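Long-range contact in TCR beta chain (PDB 6LIR), which forms the beta half of the chicken alpha-beta T-cell receptor, pairing with the alpha chain and probably recognising peptide-MHC ligands on other cells: residues P119-F124 with L139-S144. Residues are numbered along the deposited sequence; the frame is centred on the assembly and turned at random.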
ATOM      1  N   PRO B 119      16.436  -9.711   4.140  1.00 50.41           N
ATOM      2  CA  PRO B 119      16.152  -9.065   5.422  1.00 47.90           C
ATOM      3  C   PRO B 119      16.425  -9.990   6.598  1.00 49.73           C
ATOM      4  O   PRO B 119      16.411 -11.215   6.485  1.00 48.08           O
ATOM      5  CB  PRO B 119      14.658  -8.752   5.326  1.00 45.06           C
ATOM      6  CG  PRO B 119      14.132  -9.890   4.507  1.00 44.85           C
ATOM      7  CD  PRO B 119      15.196 -10.127   3.458  1.00 44.75           C
ATOM      8  N   ASP B 120      16.657  -9.367   7.748  1.00 52.35           N
ATOM      9  CA  ASP B 120      16.535 -10.060   9.017  1.00 49.82           C
ATOM     10  C   ASP B 120      15.117  -9.831   9.511  1.00 49.46           C
ATOM     11  O   ASP B 120      14.587  -8.722   9.404  1.00 49.78           O
ATOM     12  CB  ASP B 120      17.541  -9.536  10.043  1.00 58.28           C
ATOM     13  CG  ASP B 120      18.976  -9.840   9.667  1.00 66.53           C
ATOM     14  OD1 ASP B 120      19.388 -11.015   9.785  1.00 71.29           O
ATOM     15  OD2 ASP B 120      19.695  -8.902   9.259  1.00 67.59           O
ATOM     16  N   VAL B 121      14.502 -10.876  10.056  1.00 39.76           N
ATOM     17  CA  VAL B 121      13.092 -10.826  10.416  1.00 42.38           C
ATOM     18  C   VAL B 121      12.953 -11.335  11.840  1.00 44.84           C
ATOM     19  O   VAL B 121      13.324 -12.477  12.133  1.00 43.45           O
ATOM     20  CB  VAL B 121      12.218 -11.659   9.464  1.00 37.84           C
ATOM     21  CG1 VAL B 121      10.745 -11.487   9.816  1.00 35.79           C
ATOM     22  CG2 VAL B 121      12.472 -11.272   8.009  1.00 39.66           C
ATOM     23  N   VAL B 122      12.423 -10.490  12.720  1.00 43.34           N
ATOM     24  CA  VAL B 122      12.143 -10.863  14.098  1.00 48.22           C
ATOM     25  C   VAL B 122      10.725 -10.433  14.435  1.00 39.58           C
ATOM     26  O   VAL B 122      10.206  -9.454  13.888  1.00 42.83           O
ATOM     27  CB  VAL B 122      13.153 -10.232  15.086  1.00 47.74           C
ATOM     28  CG1 VAL B 122      14.576 -10.636  14.725  1.00 49.96           C
ATOM     29  CG2 VAL B 122      13.020  -8.716  15.099  1.00 48.57           C
ATOM     30  N   ILE B 123      10.082 -11.190  15.318  1.00 37.66           N
ATOM     31  CA  ILE B 123       8.856 -10.757  15.972  1.00 35.15           C
ATOM     32  C   ILE B 123       9.207 -10.387  17.404  1.00 41.97           C
ATOM     33  O   ILE B 123       9.901 -11.141  18.095  1.00 41.39           O
ATOM     34  CB  ILE B 123       7.772 -11.846  15.932  1.00 33.65           C
ATOM     35  CG1 ILE B 123       7.419 -12.186  14.481  1.00 39.84           C
ATOM     36  CG2 ILE B 123       6.539 -11.390  16.704  1.00 35.07           C
ATOM     37  CD1 ILE B 123       6.382 -13.278  14.349  1.00 42.04           C
ATOM     38  N   PHE B 124       8.705  -9.249  17.858  1.00 38.97           N
ATOM     39  CA  PHE B 124       8.904  -8.838  19.235  1.00 40.63           C
ATOM     40  C   PHE B 124       7.808  -9.429  20.105  1.00 37.33           C
ATOM     41  O   PHE B 124       6.633  -9.440  19.724  1.00 40.73           O
ATOM     42  CB  PHE B 124       8.939  -7.314  19.340  1.00 40.25           C
ATOM     43  CG  PHE B 124      10.211  -6.710  18.810  1.00 38.93           C
ATOM     44  CD1 PHE B 124      11.276  -6.448  19.656  1.00 45.63           C
ATOM     45  CD2 PHE B 124      10.347  -6.423  17.463  1.00 39.44           C
ATOM     46  CE1 PHE B 124      12.449  -5.899  19.172  1.00 48.43           C
ATOM     47  CE2 PHE B 124      11.521  -5.875  16.969  1.00 41.42           C
ATOM     48  CZ  PHE B 124      12.571  -5.613  17.826  1.00 44.23           C
ATOM     49  N   LEU B 139       1.688  -7.324  18.334  1.00 38.12           N
ATOM     50  CA  LEU B 139       2.820  -8.102  17.859  1.00 36.99           C
ATOM     51  C   LEU B 139       3.506  -7.294  16.770  1.00 37.66           C
ATOM     52  O   LEU B 139       2.884  -6.966  15.752  1.00 44.20           O
ATOM     53  CB  LEU B 139       2.375  -9.459  17.316  1.00 39.77           C
ATOM     54  CG  LEU B 139       1.453 -10.311  18.187  1.00 42.39           C
ATOM     55  CD1 LEU B 139       1.089 -11.598  17.455  1.00 44.17           C
ATOM     56  CD2 LEU B 139       2.115 -10.618  19.512  1.00 44.15           C
ATOM     57  N   VAL B 140       4.769  -6.953  16.990  1.00 30.18           N
ATOM     58  CA  VAL B 140       5.523  -6.160  16.034  1.00 31.68           C
ATOM     59  C   VAL B 140       6.492  -7.081  15.312  1.00 37.04           C
ATOM     60  O   VAL B 140       7.378  -7.685  15.930  1.00 37.35           O
ATOM     61  CB  VAL B 140       6.256  -5.004  16.725  1.00 34.83           C
ATOM     62  CG1 VAL B 140       6.897  -4.100  15.690  1.00 34.56           C
ATOM     63  CG2 VAL B 140       5.282  -4.222  17.597  1.00 34.06           C
ATOM     64  N   CYS B 141       6.324  -7.183  14.002  1.00 35.45           N
ATOM     65  CA  CYS B 141       7.267  -7.871  13.142  1.00 34.40           C
ATOM     66  C   CYS B 141       8.162  -6.835  12.485  1.00 36.17           C
ATOM     67  O   CYS B 141       7.665  -5.876  11.889  1.00 39.85           O
ATOM     68  CB  CYS B 141       6.528  -8.691  12.087  1.00 37.44           C
ATOM     69  SG  CYS B 141       7.594  -9.558  10.940  1.00 44.43           S
ATOM     70  N   LEU B 142       9.471  -7.033  12.576  1.00 34.84           N
ATOM     71  CA  LEU B 142      10.428  -6.108  11.988  1.00 41.93           C
ATOM     72  C   LEU B 142      11.261  -6.837  10.945  1.00 43.63           C
ATOM     73  O   LEU B 142      11.902  -7.849  11.248  1.00 45.62           O
ATOM     74  CB  LEU B 142      11.335  -5.498  13.061  1.00 43.44           C
ATOM     75  CG  LEU B 142      12.534  -4.689  12.556  1.00 44.62           C
ATOM     76  CD1 LEU B 142      12.089  -3.390  11.897  1.00 47.29           C
ATOM     77  CD2 LEU B 142      13.519  -4.402  13.684  1.00 51.50           C
ATOM     78  N   ALA B 143      11.273  -6.308   9.728  1.00 39.48           N
ATOM     79  CA  ALA B 143      12.205  -6.748   8.704  1.00 44.47           C
ATOM     80  C   ALA B 143      13.244  -5.652   8.543  1.00 45.44           C
ATOM     81  O   ALA B 143      12.897  -4.503   8.258  1.00 46.69           O
ATOM     82  CB  ALA B 143      11.490  -7.029   7.383  1.00 40.10           C
ATOM     83  N   SER B 144      14.514  -6.004   8.730  1.00 43.97           N
ATOM     84  CA  SER B 144      15.587  -5.029   8.627  1.00 47.58           C
ATOM     85  C   SER B 144      16.786  -5.665   7.945  1.00 49.75           C
ATOM     86  O   SER B 144      16.890  -6.890   7.835  1.00 48.70           O
ATOM     87  CB  SER B 144      15.991  -4.494  10.007  1.00 43.93           C
ATOM     88  OG  SER B 144      16.218  -5.562  10.912  1.00 48.06           O
TER
HETATM   89  O   HOH W   1      14.998  -7.555  12.379  1.00 45.52           O
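Phe124 lies alongside Leu142 on one face of this antiparallel strand pair, both side chains heading the same way. With CG anti to its own carbonyl carbon (chi1 -74°), the Phe124 ring sets its edge against the neighbouring strand: CE2 comes 3.9 Å from Leu142 CB, and CD2 sits 3.6 Å from Val140 O. Phe124 N donates a nearly straight hydrogen bond of 2.8 Å to Val140 O. Val122 continues the row, its CG2 in the crowded position between the backbone N and the carbonyl carbon and 4.2 Å from Leu142 CB. Farther along, a water joins Ser144 OG (2.8 Å) to Asp120 O, the latter weakly. This face meets the TCR alpha chain, whose Trp172 packs on Leu142. The reverse face carries Val121, Ile123, Cys141 and Ala143. Cys141 SG, anti to its backbone N (chi1 179°), passes 3.9 Å from Val121 CG1 and is disulfide-bonded to Cys201 in the opposing sheet. Reciprocal hydrogen bonds link Val122 and Leu142, Leu142 N to Val122 O measuring 2.9 Å. This is the A-B edge of the ABED sheet in an immunoglobulin C1-set domain, with the fold's usual B-to-F disulfide.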